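Local coordinates for protein beta-N-acetylhexosaminidase (Mycobacterium smegmatis, PDB 4YYF) that probably hydrolyses terminal non-reducing N-acetyl-D-hexosamine residues from N-acetyl-beta-D-hexosaminides, as a member of glycosyl hydrolase family 3, at residues E106-V110 against D167-R173. The protein carries 1 engineered substitution. Residue numbers count along the deposited sequence, not the author numbering.
Sequences EGGRV and DTVIGDR. With ACT (acetate ion), chain D.
Arg109 lays its guanidinium against the bent loop 167-173, with the CA of Asp167 over one face and acceptors round its edge. Arg109 NE donates to Asp172 OD1 at 2.8 Å, a salt bridge, and Arg109 NH2 to the same oxygen at 3.1 Å; Arg109 NH2 also reaches Thr168 O at 3.0 Å. Arg109 NH1 forms a salt bridge with Asp167 OD1 (2.7 Å), its hydrogen bond weak in angle, so a salt-bridge network joins Arg109 to both aspartates. Arg109 sits in a type II' turn from Gly107 to Val110, with positive phi at Gly108; Glu106 N and Gly107 N both bond to Val110 O, a classic beta bulge. Arg173, in a 3-10 segment, answers from the loop: its NE donates to Glu106 OE1 (2.9 Å) and its NH2 to Glu106 OE2 (2.8 Å), a two-pronged salt bridge, with Val110 CG2 3.6 Å from Arg173 NE. Arg173 NH1 holds Val169 O and acetate OXT, each at 2.8 Å. One water links Glu106 OE1 to Arg173 O; another joins Arg109 N to Asp172 OD1. The acetate, probably from the crystallisation liquor, lies towards the C-terminal ends of the strands, where TIM barrels keep their active sites, and may mark part of the substrate pocket. There Glu106, next to last in strand 100-107, also salt-bridges Lys203 of strand 199-205, which Arg173 touches too, while the loop runs between strand 153-154 and helix 179-196.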
loop_
_atom_site.group_PDB
_atom_site.type_symbol
_atom_site.label_atom_id
_atom_site.label_comp_id
_atom_site.label_asym_id
_atom_site.label_seq_id
_atom_site.Cartn_x
_atom_site.Cartn_y
_atom_site.Cartn_z
ATOM N N GLU A 106 7.466 -9.373 1.907
ATOM C CA GLU A 106 6.685 -10.462 1.299
ATOM C C GLU A 106 7.374 -11.802 1.475
ATOM O O GLU A 106 6.720 -12.846 1.506
ATOM C CB GLU A 106 6.526 -10.218 -0.214
ATOM C CG GLU A 106 5.864 -8.892 -0.581
ATOM C CD GLU A 106 5.969 -8.568 -2.063
ATOM O OE1 GLU A 106 6.083 -9.517 -2.877
ATOM O OE2 GLU A 106 5.941 -7.359 -2.410
ATOM N N GLY A 107 8.704 -11.769 1.546
ATOM C CA GLY A 107 9.509 -12.980 1.542
ATOM C C GLY A 107 10.125 -13.151 0.170
ATOM O O GLY A 107 9.752 -12.445 -0.772
ATOM N N GLY A 108 11.061 -14.085 0.037
ATOM C CA GLY A 108 11.682 -14.340 -1.252
ATOM C C GLY A 108 12.444 -13.138 -1.789
ATOM O O GLY A 108 13.354 -12.618 -1.126
ATOM N N ARG A 109 12.085 -12.699 -2.994
ATOM C CA ARG A 109 12.800 -11.605 -3.653
ATOM C C ARG A 109 12.488 -10.230 -3.067
ATOM O O ARG A 109 13.231 -9.271 -3.288
ATOM C CB ARG A 109 12.509 -11.610 -5.155
ATOM C CG ARG A 109 13.277 -12.698 -5.924
ATOM C CD ARG A 109 12.959 -12.644 -7.414
ATOM N NE ARG A 109 11.515 -12.689 -7.604
ATOM C CZ ARG A 109 10.824 -11.886 -8.402
ATOM N NH1 ARG A 109 11.447 -10.971 -9.139
ATOM N NH2 ARG A 109 9.503 -12.023 -8.479
ATOM N N VAL A 110 11.383 -10.132 -2.336
ATOM C CA VAL A 110 10.989 -8.869 -1.721
ATOM C C VAL A 110 10.890 -8.988 -0.203
ATOM O O VAL A 110 9.827 -9.249 0.357
ATOM C CB VAL A 110 9.655 -8.364 -2.307
ATOM C CG1 VAL A 110 9.328 -6.977 -1.778
ATOM C CG2 VAL A 110 9.754 -8.320 -3.828
ATOM N N ASP A 167 11.543 -14.964 -11.539
ATOM C CA ASP A 167 12.172 -13.642 -11.371
ATOM C C ASP A 167 11.667 -12.624 -12.404
ATOM O O ASP A 167 12.442 -12.014 -13.132
ATOM C CB ASP A 167 13.705 -13.763 -11.406
ATOM C CG ASP A 167 14.426 -12.485 -10.973
ATOM O OD1 ASP A 167 13.828 -11.633 -10.287
ATOM O OD2 ASP A 167 15.616 -12.342 -11.326
ATOM N N THR A 168 10.351 -12.469 -12.476
ATOM C CA THR A 168 9.738 -11.408 -13.278
ATOM C C THR A 168 9.054 -10.452 -12.305
ATOM O O THR A 168 9.134 -10.660 -11.094
ATOM C CB THR A 168 8.735 -11.973 -14.289
ATOM O OG1 THR A 168 7.735 -12.713 -13.585
ATOM C CG2 THR A 168 9.436 -12.902 -15.268
ATOM N N VAL A 169 8.391 -9.412 -12.809
ATOM C CA VAL A 169 7.868 -8.364 -11.923
ATOM C C VAL A 169 7.000 -8.916 -10.778
ATOM O O VAL A 169 7.211 -8.582 -9.605
ATOM C CB VAL A 169 7.145 -7.231 -12.713
ATOM C CG1 VAL A 169 6.035 -7.788 -13.601
ATOM C CG2 VAL A 169 6.611 -6.159 -11.762
ATOM N N ILE A 170 6.048 -9.781 -11.109
ATOM C CA ILE A 170 5.293 -10.485 -10.077
ATOM C C ILE A 170 5.950 -11.851 -9.875
ATOM O O ILE A 170 6.629 -12.068 -8.870
ATOM C CB ILE A 170 3.795 -10.617 -10.435
ATOM C CG1 ILE A 170 3.186 -9.233 -10.669
ATOM C CG2 ILE A 170 3.040 -11.314 -9.314
ATOM C CD1 ILE A 170 3.414 -8.266 -9.503
ATOM N N GLY A 171 5.781 -12.757 -10.839
ATOM C CA GLY A 171 6.491 -14.029 -10.801
ATOM C C GLY A 171 6.321 -14.765 -9.479
ATOM O O GLY A 171 5.196 -14.921 -9.003
ATOM N N ASP A 172 7.426 -15.191 -8.863
ATOM C CA ASP A 172 7.332 -15.974 -7.620
ATOM C C ASP A 172 6.795 -15.200 -6.405
ATOM O O ASP A 172 6.654 -15.764 -5.305
ATOM C CB ASP A 172 8.655 -16.700 -7.297
ATOM C CG ASP A 172 9.793 -15.755 -6.922
ATOM O OD1 ASP A 172 9.562 -14.546 -6.695
ATOM O OD2 ASP A 172 10.941 -16.249 -6.834
ATOM N N ARG A 173 6.481 -13.920 -6.596
ATOM C CA ARG A 173 5.827 -13.146 -5.543
ATOM C C ARG A 173 4.350 -13.516 -5.435
ATOM O O ARG A 173 3.668 -13.120 -4.490
ATOM C CB ARG A 173 5.948 -11.645 -5.815
ATOM C CG ARG A 173 7.368 -11.105 -5.816
ATOM C CD ARG A 173 7.375 -9.694 -6.410
ATOM N NE ARG A 173 6.649 -8.730 -5.575
ATOM C CZ ARG A 173 6.241 -7.536 -5.993
ATOM N NH1 ARG A 173 6.455 -7.170 -7.248
ATOM N NH2 ARG A 173 5.623 -6.708 -5.158
HETATM C C ACT D . 4.918 -3.637 -7.946
HETATM O O ACT D . 4.969 -2.513 -7.394
HETATM O OXT ACT D . 5.770 -4.469 -7.570
HETATM C CH3 ACT D . 3.915 -3.972 -9.008
HETATM O O HOH W 1 5.108 -12.064 -2.462
HETATM O O HOH W 2 9.674 -13.598 -4.246
#